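Local atomic coordinates of N-acetylglucosamine-6-phosphate deacetylase (Thermotoga maritima, PDB entry 1O12), a protein that probably removes the acetyl group from N-acetylglucosamine 6-phosphate, as a metal-dependent hydrolase of the NagA family with one divalent metal per subunit. Residues 125-133 and 144-155; 156-167 and 180-191. One frame throughout, in Å; residues are numbered along the deposited sequence.

Contact 1: residues 125-133 and 144-155. With FE (Fe (III) ion), chain C.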
loop_
_atom_site.group_PDB
_atom_site.type_symbol
_atom_site.label_atom_id
_atom_site.label_comp_id
_atom_site.label_asym_id
_atom_site.label_seq_id
_atom_site.Cartn_x
_atom_site.Cartn_y
_atom_site.Cartn_z
ATOM N N HIS A 125 -28.666 -3.595 -3.510
ATOM C CA HIS A 125 -27.281 -3.685 -3.984
ATOM C C HIS A 125 -27.164 -5.065 -4.605
ATOM O O HIS A 125 -27.304 -6.105 -3.924
ATOM C CB HIS A 125 -26.278 -3.520 -2.831
ATOM C CG HIS A 125 -24.851 -3.764 -3.219
ATOM N ND1 HIS A 125 -23.801 -3.577 -2.338
ATOM C CD2 HIS A 125 -24.300 -4.213 -4.372
ATOM C CE1 HIS A 125 -22.667 -3.904 -2.933
ATOM N NE2 HIS A 125 -22.940 -4.294 -4.167
ATOM N N LEU A 126 -26.953 -5.051 -5.919
ATOM C CA LEU A 126 -26.847 -6.274 -6.686
ATOM C C LEU A 126 -25.389 -6.714 -6.782
ATOM O O LEU A 126 -24.624 -6.220 -7.629
ATOM C CB LEU A 126 -27.463 -6.076 -8.088
ATOM C CG LEU A 126 -28.953 -5.693 -8.220
ATOM C CD1 LEU A 126 -29.268 -5.285 -9.647
ATOM C CD2 LEU A 126 -29.830 -6.857 -7.841
ATOM N N GLU A 127 -25.020 -7.624 -5.880
ATOM C CA GLU A 127 -23.677 -8.180 -5.835
ATOM C C GLU A 127 -23.730 -9.428 -6.695
ATOM O O GLU A 127 -24.264 -10.447 -6.287
ATOM C CB GLU A 127 -23.288 -8.571 -4.407
ATOM C CG GLU A 127 -21.770 -8.672 -4.200
ATOM C CD GLU A 127 -21.386 -9.544 -3.032
ATOM O OE1 GLU A 127 -21.866 -9.339 -1.898
ATOM O OE2 GLU A 127 -20.585 -10.460 -3.247
ATOM N N GLY A 128 -23.162 -9.351 -7.882
ATOM C CA GLY A 128 -23.235 -10.483 -8.774
ATOM C C GLY A 128 -24.489 -10.203 -9.589
ATOM O O GLY A 128 -25.240 -9.294 -9.244
ATOM N N PRO A 129 -24.792 -10.994 -10.618
ATOM C CA PRO A 129 -24.058 -12.167 -11.099
ATOM C C PRO A 129 -22.969 -11.898 -12.139
ATOM O O PRO A 129 -22.374 -12.845 -12.650
ATOM C CB PRO A 129 -25.170 -13.031 -11.669
ATOM C CG PRO A 129 -26.028 -11.954 -12.383
ATOM C CD PRO A 129 -26.036 -10.791 -11.390
ATOM N N TYR A 130 -22.710 -10.636 -12.467
ATOM C CA TYR A 130 -21.685 -10.328 -13.458
ATOM C C TYR A 130 -20.266 -10.268 -12.867
ATOM O O TYR A 130 -19.538 -9.263 -12.961
ATOM C CB TYR A 130 -22.038 -9.026 -14.165
ATOM C CG TYR A 130 -23.494 -8.976 -14.528
ATOM C CD1 TYR A 130 -24.052 -9.932 -15.381
ATOM C CD2 TYR A 130 -24.338 -8.020 -13.960
ATOM C CE1 TYR A 130 -25.416 -9.949 -15.651
ATOM C CE2 TYR A 130 -25.705 -8.024 -14.221
ATOM C CZ TYR A 130 -26.242 -8.992 -15.059
ATOM O OH TYR A 130 -27.606 -9.040 -15.248
ATOM N N ILE A 131 -19.853 -11.373 -12.275
ATOM C CA ILE A 131 -18.551 -11.413 -11.682
ATOM C C ILE A 131 -17.697 -12.502 -12.272
ATOM O O ILE A 131 -18.117 -13.225 -13.175
ATOM C CB ILE A 131 -18.655 -11.568 -10.141
ATOM C CG1 ILE A 131 -19.477 -12.808 -9.768
ATOM C CG2 ILE A 131 -19.269 -10.300 -9.561
ATOM C CD1 ILE A 131 -19.665 -12.995 -8.247
ATOM N N SER A 132 -16.477 -12.587 -11.758
ATOM C CA SER A 132 -15.506 -13.580 -12.187
ATOM C C SER A 132 -15.753 -14.894 -11.439
ATOM O O SER A 132 -15.930 -14.903 -10.213
ATOM C CB SER A 132 -14.111 -13.056 -11.873
ATOM O OG SER A 132 -13.150 -14.080 -11.861
ATOM N N LYS A 133 -15.793 -16.007 -12.166
ATOM C CA LYS A 133 -15.979 -17.296 -11.498
ATOM C C LYS A 133 -14.698 -17.650 -10.718
ATOM O O LYS A 133 -14.756 -18.369 -9.713
ATOM C CB LYS A 133 -16.305 -18.401 -12.512
ATOM C CG LYS A 133 -17.693 -18.281 -13.158
ATOM C CD LYS A 133 -17.737 -19.087 -14.434
ATOM C CE LYS A 133 -19.084 -19.023 -15.105
ATOM N NZ LYS A 133 -19.179 -20.078 -16.161
ATOM N N ILE A 144 -23.589 -17.132 -12.062
ATOM C CA ILE A 144 -22.607 -16.188 -12.581
ATOM C C ILE A 144 -22.617 -16.226 -14.110
ATOM O O ILE A 144 -22.505 -17.286 -14.708
ATOM C CB ILE A 144 -21.166 -16.518 -12.077
ATOM C CG1 ILE A 144 -21.146 -16.592 -10.542
ATOM C CG2 ILE A 144 -20.178 -15.443 -12.577
ATOM C CD1 ILE A 144 -19.753 -16.650 -9.938
ATOM N N ARG A 145 -22.724 -15.065 -14.741
ATOM C CA ARG A 145 -22.774 -15.021 -16.188
ATOM C C ARG A 145 -22.458 -13.598 -16.609
ATOM O O ARG A 145 -22.454 -12.681 -15.774
ATOM C CB ARG A 145 -24.189 -15.370 -16.642
ATOM C CG ARG A 145 -25.217 -14.434 -15.999
ATOM C CD ARG A 145 -26.640 -14.825 -16.312
ATOM N NE ARG A 145 -27.634 -13.927 -15.713
ATOM C CZ ARG A 145 -28.061 -13.984 -14.451
ATOM N NH1 ARG A 145 -27.583 -14.904 -13.618
ATOM N NH2 ARG A 145 -28.980 -13.123 -14.024
ATOM N N PRO A 146 -22.190 -13.388 -17.907
ATOM C CA PRO A 146 -21.885 -12.046 -18.404
ATOM C C PRO A 146 -23.165 -11.259 -18.570
ATOM O O PRO A 146 -24.247 -11.820 -18.724
ATOM C CB PRO A 146 -21.213 -12.313 -19.743
ATOM C CG PRO A 146 -21.936 -13.527 -20.216
ATOM C CD PRO A 146 -22.002 -14.391 -18.972
ATOM N N PRO A 147 -23.063 -9.942 -18.509
ATOM C CA PRO A 147 -24.230 -9.077 -18.668
ATOM C C PRO A 147 -24.702 -9.135 -20.115
ATOM O O PRO A 147 -23.896 -9.265 -21.040
ATOM C CB PRO A 147 -23.691 -7.706 -18.289
ATOM C CG PRO A 147 -22.217 -7.811 -18.623
ATOM C CD PRO A 147 -21.874 -9.173 -18.119
ATOM N N SER A 148 -26.013 -9.021 -20.303
ATOM C CA SER A 148 -26.609 -9.087 -21.633
ATOM C C SER A 148 -27.550 -7.918 -21.794
ATOM O O SER A 148 -28.061 -7.402 -20.809
ATOM C CB SER A 148 -27.410 -10.377 -21.766
ATOM O OG SER A 148 -28.615 -10.268 -21.026
ATOM N N GLU A 149 -27.804 -7.522 -23.042
ATOM C CA GLU A 149 -28.707 -6.405 -23.342
ATOM C C GLU A 149 -30.104 -6.707 -22.794
ATOM O O GLU A 149 -30.832 -5.792 -22.383
ATOM C CB GLU A 149 -28.784 -6.191 -24.855
ATOM C CG GLU A 149 -29.299 -4.842 -25.293
ATOM C CD GLU A 149 -28.241 -3.768 -25.181
ATOM O OE1 GLU A 149 -27.068 -4.078 -25.498
ATOM O OE2 GLU A 149 -28.579 -2.626 -24.793
ATOM N N ARG A 150 -30.458 -7.992 -22.798
ATOM C CA ARG A 150 -31.744 -8.479 -22.301
ATOM C C ARG A 150 -31.862 -8.294 -20.786
ATOM O O ARG A 150 -32.934 -7.969 -20.275
ATOM C CB ARG A 150 -31.901 -9.963 -22.646
ATOM C CG ARG A 150 -33.135 -10.677 -22.056
ATOM C CD ARG A 150 -33.097 -12.180 -22.418
ATOM N NE ARG A 150 -32.808 -12.361 -23.850
ATOM C CZ ARG A 150 -32.644 -13.536 -24.477
ATOM N NH1 ARG A 150 -32.734 -14.689 -23.809
ATOM N NH2 ARG A 150 -32.391 -13.559 -25.788
ATOM N N GLU A 151 -30.775 -8.511 -20.051
ATOM C CA GLU A 151 -30.854 -8.333 -18.607
ATOM C C GLU A 151 -30.664 -6.870 -18.219
ATOM O O GLU A 151 -31.309 -6.373 -17.301
ATOM C CB GLU A 151 -29.825 -9.213 -17.891
ATOM C CG GLU A 151 -30.191 -10.675 -17.903
ATOM C CD GLU A 151 -29.153 -11.545 -17.222
ATOM O OE1 GLU A 151 -29.038 -11.479 -15.972
ATOM O OE2 GLU A 151 -28.445 -12.286 -17.945
ATOM N N LEU A 152 -29.795 -6.176 -18.930
ATOM C CA LEU A 152 -29.563 -4.796 -18.610
ATOM C C LEU A 152 -30.897 -4.059 -18.489
ATOM O O LEU A 152 -31.040 -3.138 -17.678
ATOM C CB LEU A 152 -28.720 -4.153 -19.694
ATOM C CG LEU A 152 -28.176 -2.790 -19.268
ATOM C CD1 LEU A 152 -27.003 -3.029 -18.276
ATOM C CD2 LEU A 152 -27.712 -1.974 -20.493
ATOM N N SER A 153 -31.884 -4.480 -19.278
ATOM C CA SER A 153 -33.194 -3.826 -19.270
ATOM C C SER A 153 -34.040 -4.053 -18.019
ATOM O O SER A 153 -35.044 -3.384 -17.828
ATOM C CB SER A 153 -34.013 -4.241 -20.508
ATOM O OG SER A 153 -34.682 -5.481 -20.313
ATOM N N GLU A 154 -33.660 -5.004 -17.180
ATOM C CA GLU A 154 -34.416 -5.249 -15.962
ATOM C C GLU A 154 -33.777 -4.573 -14.738
ATOM O O GLU A 154 -34.337 -4.611 -13.649
ATOM C CB GLU A 154 -34.528 -6.750 -15.696
ATOM C CG GLU A 154 -35.273 -7.531 -16.755
ATOM C CD GLU A 154 -36.698 -7.068 -16.919
ATOM O OE1 GLU A 154 -37.143 -6.993 -18.073
ATOM O OE2 GLU A 154 -37.382 -6.790 -15.903
ATOM N N ILE A 155 -32.624 -3.934 -14.912
ATOM C CA ILE A 155 -31.939 -3.299 -13.787
ATOM C C ILE A 155 -32.174 -1.802 -13.734
ATOM O O ILE A 155 -31.683 -1.058 -14.583
ATOM C CB ILE A 155 -30.422 -3.543 -13.847
ATOM C CG1 ILE A 155 -30.139 -5.048 -13.873
ATOM C CG2 ILE A 155 -29.755 -2.889 -12.676
ATOM C CD1 ILE A 155 -28.644 -5.414 -14.063
HETATM FE FE FE C . -18.782 -10.919 -2.078
#
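The Tyr-130 ring is held between two prolines: CB of Pro-147 lies over one face, 3.9 Å from the ring centroid and 19° off the normal, a CH-pi contact, while CG of the preceding Pro-129 sits above the opposite face. At the ring's edge are Arg-145 O, the CD1 methyl of Ile-155 and Glu-151 OE1, which accepts from Tyr-130 OH at 2.9 Å. Pro-129 CG also rests on one face of the Arg-145 guanidinium, 3.5 Å from CZ. In the plane of that guanidinium, NE and NH2 grip the Glu-151 carboxylate side-on. The phenol instead meets OE1 from above the carboxylate plane, giving this buried oxygen three donors. With an alanine here in place of Glu-151, the Arg-145 guanidinium and the Tyr-130 hydroxyl would probably both lose their carboxylate partner. The setting is the loop that follows strand 121-127 of the amidohydrolase TIM barrel; Glu-127, the last residue of that strand, binds the iron through OE2 at 2.2 Å. A cis peptide precedes Pro-129, whose O receives Arg-145 N at 3.1 Å. With CG1 beside its backbone N (chi1 -55°), Ile-144 brings CD1 to 3.9 Å from Ile-131 CG1, the two side chains crossing nearly at right angles.

Contact 2: residues 156-167 and 180-191; sequences DSPAKMLTFAPE and RDIVLSAGHSIA. With FE (Fe (III) ion), chain C.
Strands 159-164 and 183-186 run parallel, their axes 4.6 Å apart at closest and inclined by 25°. The ladder alternates from strand to strand: Val-183 N to Lys-160 O (2.8 Å), Leu-162 N to Val-183 O, Ser-185 N to Leu-162 O, Phe-164 N to Ser-185 O, then Gly-187 N to Phe-164 O. Met-161 (selenomethionine), Thr-163, Val-183 and Ser-185 share one face; Leu-162, Phe-164, Leu-184 and Ala-186 share the other, where Leu-162 and Leu-184 lie side by side and Phe-164 CE2 reaches Leu-184 CB at 3.9 Å. At the N-terminal end of the pair, one water links Ala-159 O to Arg-180 O and another joins Lys-160 O to Asp-181 O. Beyond the strands Glu-167 folds back, bent at chi2 (-82°), and its carboxylate takes Ser-189 OG on OE1 (2.6 Å) and, nearly straight at 176°, Ile-190 N on OE2 (2.7 Å). Ser-189 OG also accepts from Ala-191 N, an ST turn. His-188 binds the iron through NE2 at 2.2 Å, and its ND1 is hydrogen-bonded to Lys-135 O. In this TIM-barrel sheet, strand 121-127 pairs with the other edge of 159-164, while helices 193-200 and 223-230 pack against Pro-166 and Ala-186.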
loop_
_atom_site.group_PDB
_atom_site.type_symbol
_atom_site.label_atom_id
_atom_site.label_comp_id
_atom_site.label_asym_id
_atom_site.label_seq_id
_atom_site.Cartn_x
_atom_site.Cartn_y
_atom_site.Cartn_z
ATOM N N ASP A 156 -32.899 -1.370 -12.710
ATOM C CA ASP A 156 -33.220 0.035 -12.538
ATOM C C ASP A 156 -33.762 0.206 -11.111
ATOM O O ASP A 156 -33.758 -0.739 -10.314
ATOM C CB ASP A 156 -34.289 0.438 -13.579
ATOM C CG ASP A 156 -34.372 1.959 -13.804
ATOM O OD1 ASP A 156 -35.019 2.366 -14.806
ATOM O OD2 ASP A 156 -33.807 2.741 -12.995
ATOM N N SER A 157 -34.243 1.405 -10.793
ATOM C CA SER A 157 -34.770 1.661 -9.460
ATOM C C SER A 157 -35.683 0.493 -9.172
ATOM O O SER A 157 -36.472 0.106 -10.030
ATOM C CB SER A 157 -35.539 2.985 -9.440
ATOM O OG SER A 157 -35.614 3.504 -8.127
ATOM N N PRO A 158 -35.639 -0.050 -7.946
ATOM C CA PRO A 158 -34.789 0.390 -6.835
ATOM C C PRO A 158 -33.343 -0.136 -6.701
ATOM O O PRO A 158 -32.802 -0.180 -5.604
ATOM C CB PRO A 158 -35.641 0.054 -5.615
ATOM C CG PRO A 158 -36.252 -1.239 -6.010
ATOM C CD PRO A 158 -36.650 -1.014 -7.477
ATOM N N ALA A 159 -32.719 -0.545 -7.795
ATOM C CA ALA A 159 -31.326 -0.963 -7.686
ATOM C C ALA A 159 -30.578 0.346 -7.400
ATOM O O ALA A 159 -30.914 1.391 -7.969
ATOM C CB ALA A 159 -30.838 -1.566 -8.996
ATOM N N LYS A 160 -29.576 0.298 -6.532
ATOM C CA LYS A 160 -28.833 1.498 -6.204
ATOM C C LYS A 160 -27.356 1.309 -6.377
ATOM O O LYS A 160 -26.620 2.273 -6.539
ATOM C CB LYS A 160 -29.119 1.924 -4.768
ATOM C CG LYS A 160 -30.548 2.434 -4.579
ATOM C CD LYS A 160 -30.826 3.683 -5.402
ATOM C CE LYS A 160 -32.318 4.068 -5.396
ATOM N NZ LYS A 160 -32.658 5.219 -6.291
HETATM N N MSE A 161 -26.924 0.056 -6.359
HETATM C CA MSE A 161 -25.513 -0.252 -6.471
HETATM C C MSE A 161 -25.340 -1.599 -7.143
HETATM O O MSE A 161 -26.207 -2.462 -7.059
HETATM C CB MSE A 161 -24.883 -0.268 -5.085
HETATM C CG MSE A 161 -23.408 -0.436 -5.112
HETATM SE SE MSE A 161 -22.587 -0.163 -3.377
HETATM C CE MSE A 161 -22.633 1.783 -3.254
ATOM N N LEU A 162 -24.209 -1.800 -7.786
ATOM C CA LEU A 162 -23.991 -3.049 -8.482
ATOM C C LEU A 162 -22.528 -3.413 -8.439
ATOM O O LEU A 162 -21.690 -2.600 -8.816
ATOM C CB LEU A 162 -24.431 -2.856 -9.928
ATOM C CG LEU A 162 -24.350 -3.839 -11.098
ATOM C CD1 LEU A 162 -23.026 -4.593 -11.116
ATOM C CD2 LEU A 162 -25.524 -4.737 -11.028
ATOM N N THR A 163 -22.207 -4.622 -7.989
ATOM C CA THR A 163 -20.806 -5.055 -7.975
ATOM C C THR A 163 -20.488 -5.985 -9.162
ATOM O O THR A 163 -21.078 -7.065 -9.304
ATOM C CB THR A 163 -20.434 -5.792 -6.679
ATOM O OG1 THR A 163 -20.516 -4.888 -5.585
ATOM C CG2 THR A 163 -19.002 -6.336 -6.767
ATOM N N PHE A 164 -19.532 -5.563 -9.991
ATOM C CA PHE A 164 -19.118 -6.319 -11.178
ATOM C C PHE A 164 -17.591 -6.511 -11.319
ATOM O O PHE A 164 -16.776 -5.808 -10.677
ATOM C CB PHE A 164 -19.617 -5.607 -12.426
ATOM C CG PHE A 164 -18.785 -4.414 -12.798
ATOM C CD1 PHE A 164 -17.920 -4.470 -13.890
ATOM C CD2 PHE A 164 -18.817 -3.254 -12.015
ATOM C CE1 PHE A 164 -17.104 -3.399 -14.194
ATOM C CE2 PHE A 164 -17.993 -2.162 -12.312
ATOM C CZ PHE A 164 -17.136 -2.233 -13.402
ATOM N N ALA A 165 -17.215 -7.462 -12.175
ATOM C CA ALA A 165 -15.808 -7.738 -12.450
ATOM C C ALA A 165 -15.493 -7.156 -13.837
ATOM O O ALA A 165 -15.915 -7.699 -14.832
ATOM C CB ALA A 165 -15.565 -9.242 -12.422
ATOM N N PRO A 166 -14.733 -6.044 -13.907
ATOM C CA PRO A 166 -14.359 -5.362 -15.165
ATOM C C PRO A 166 -13.832 -6.210 -16.347
ATOM O O PRO A 166 -13.943 -5.801 -17.507
ATOM C CB PRO A 166 -13.315 -4.340 -14.715
ATOM C CG PRO A 166 -13.705 -4.061 -13.303
ATOM C CD PRO A 166 -14.034 -5.428 -12.764
ATOM N N GLU A 167 -13.270 -7.383 -16.067
ATOM C CA GLU A 167 -12.736 -8.205 -17.150
ATOM C C GLU A 167 -13.782 -9.136 -17.779
ATOM O O GLU A 167 -13.551 -9.725 -18.845
ATOM C CB GLU A 167 -11.534 -9.027 -16.650
ATOM C CG GLU A 167 -11.906 -10.246 -15.834
ATOM C CD GLU A 167 -12.204 -9.956 -14.369
ATOM O OE1 GLU A 167 -12.459 -8.775 -14.007
ATOM O OE2 GLU A 167 -12.195 -10.931 -13.579
ATOM N N ARG A 180 -28.819 5.739 -14.339
ATOM C CA ARG A 180 -30.060 5.317 -13.686
ATOM C C ARG A 180 -29.990 5.426 -12.158
ATOM O O ARG A 180 -30.805 4.817 -11.434
ATOM C CB ARG A 180 -30.407 3.885 -14.081
ATOM C CG ARG A 180 -30.395 3.669 -15.560
ATOM C CD ARG A 180 -30.719 2.236 -15.916
ATOM N NE ARG A 180 -30.348 1.997 -17.302
ATOM C CZ ARG A 180 -30.605 0.880 -17.967
ATOM N NH1 ARG A 180 -31.244 -0.121 -17.375
ATOM N NH2 ARG A 180 -30.219 0.777 -19.229
ATOM N N ASP A 181 -29.025 6.216 -11.681
ATOM C CA ASP A 181 -28.846 6.432 -10.242
ATOM C C ASP A 181 -28.370 5.138 -9.584
ATOM O O ASP A 181 -28.804 4.777 -8.495
ATOM C CB ASP A 181 -30.162 6.904 -9.604
ATOM C CG ASP A 181 -29.948 7.688 -8.304
ATOM O OD1 ASP A 181 -30.944 7.917 -7.564
ATOM O OD2 ASP A 181 -28.790 8.086 -8.019
ATOM N N ILE A 182 -27.500 4.426 -10.290
ATOM C CA ILE A 182 -26.913 3.193 -9.789
ATOM C C ILE A 182 -25.382 3.372 -9.715
ATOM O O ILE A 182 -24.763 3.801 -10.688
ATOM C CB ILE A 182 -27.256 1.998 -10.711
ATOM C CG1 ILE A 182 -28.775 1.814 -10.779
ATOM C CG2 ILE A 182 -26.555 0.741 -10.216
ATOM C CD1 ILE A 182 -29.224 0.625 -11.621
ATOM N N VAL A 183 -24.795 3.085 -8.552
ATOM C CA VAL A 183 -23.354 3.204 -8.375
ATOM C C VAL A 183 -22.687 1.868 -8.745
ATOM O O VAL A 183 -23.105 0.815 -8.261
ATOM C CB VAL A 183 -22.970 3.541 -6.883
ATOM C CG1 VAL A 183 -21.441 3.485 -6.710
ATOM C CG2 VAL A 183 -23.498 4.927 -6.470
ATOM N N LEU A 184 -21.677 1.907 -9.616
ATOM C CA LEU A 184 -20.947 0.690 -9.985
ATOM C C LEU A 184 -19.785 0.437 -9.014
ATOM O O LEU A 184 -19.158 1.367 -8.536
ATOM C CB LEU A 184 -20.392 0.798 -11.411
ATOM C CG LEU A 184 -21.434 0.751 -12.528
ATOM C CD1 LEU A 184 -20.714 0.703 -13.873
ATOM C CD2 LEU A 184 -22.337 -0.489 -12.345
ATOM N N SER A 185 -19.496 -0.814 -8.716
ATOM C CA SER A 185 -18.402 -1.115 -7.800
ATOM C C SER A 185 -17.661 -2.362 -8.280
ATOM O O SER A 185 -18.288 -3.362 -8.618
ATOM C CB SER A 185 -18.938 -1.331 -6.362
ATOM O OG SER A 185 -17.900 -1.189 -5.380
ATOM N N ALA A 186 -16.338 -2.310 -8.311
ATOM C CA ALA A 186 -15.553 -3.452 -8.781
ATOM C C ALA A 186 -15.280 -4.413 -7.638
ATOM O O ALA A 186 -14.933 -3.995 -6.524
ATOM C CB ALA A 186 -14.240 -2.974 -9.394
ATOM N N GLY A 187 -15.453 -5.699 -7.929
ATOM C CA GLY A 187 -15.235 -6.753 -6.957
ATOM C C GLY A 187 -15.408 -8.113 -7.611
ATOM O O GLY A 187 -16.026 -8.222 -8.680
ATOM N N HIS A 188 -14.848 -9.147 -6.971
ATOM C CA HIS A 188 -14.902 -10.529 -7.462
ATOM C C HIS A 188 -14.342 -10.576 -8.863
ATOM O O HIS A 188 -14.974 -11.070 -9.779
ATOM C CB HIS A 188 -16.343 -11.010 -7.444
ATOM C CG HIS A 188 -16.907 -11.112 -6.066
ATOM N ND1 HIS A 188 -16.512 -12.090 -5.170
ATOM C CD2 HIS A 188 -17.809 -10.341 -5.410
ATOM C CE1 HIS A 188 -17.154 -11.921 -4.027
ATOM N NE2 HIS A 188 -17.947 -10.867 -4.145
ATOM N N SER A 189 -13.132 -10.061 -9.011
ATOM C CA SER A 189 -12.502 -9.962 -10.308
ATOM C C SER A 189 -11.014 -10.263 -10.319
ATOM O O SER A 189 -10.344 -10.183 -9.290
ATOM C CB SER A 189 -12.736 -8.541 -10.822
ATOM O OG SER A 189 -11.658 -8.067 -11.607
ATOM N N ILE A 190 -10.493 -10.631 -11.487
ATOM C CA ILE A 190 -9.047 -10.861 -11.602
ATOM C C ILE A 190 -8.477 -9.815 -12.536
ATOM O O ILE A 190 -7.326 -9.879 -12.912
ATOM C CB ILE A 190 -8.662 -12.266 -12.150
ATOM C CG1 ILE A 190 -9.433 -12.570 -13.430
ATOM C CG2 ILE A 190 -8.855 -13.312 -11.081
ATOM C CD1 ILE A 190 -9.286 -14.043 -13.838
ATOM N N ALA A 191 -9.296 -8.844 -12.901
ATOM C CA ALA A 191 -8.864 -7.787 -13.791
ATOM C C ALA A 191 -7.517 -7.155 -13.412
ATOM O O ALA A 191 -7.160 -7.003 -12.230
ATOM C CB ALA A 191 -9.937 -6.706 -13.862
HETATM FE FE FE C . -18.782 -10.919 -2.078
HETATM O O HOH W 1 -32.147 3.775 -9.294
HETATM O O HOH W 2 -27.250 5.060 -6.261
#

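Overall arrangement
The two contacts follow one another along the chain, residue 155 running directly into 156, with their centres about 9 Å apart. Strand 121-127, which leads into contact 1, is the parallel neighbour of strand 159-164 in contact 2, so three successive barrel strands, 121-127, 159-164 and 183-186, are joined side by side. Between the first two, His-125 NE2 is probably hydrogen-bonded to Thr-163 OG1 (2.9 Å). At the C-terminal ends, Glu-127 from contact 1 and His-188 from contact 2 bind the same iron, with His-209 as third protein ligand, so the two contacts supply two of its three protein ligands.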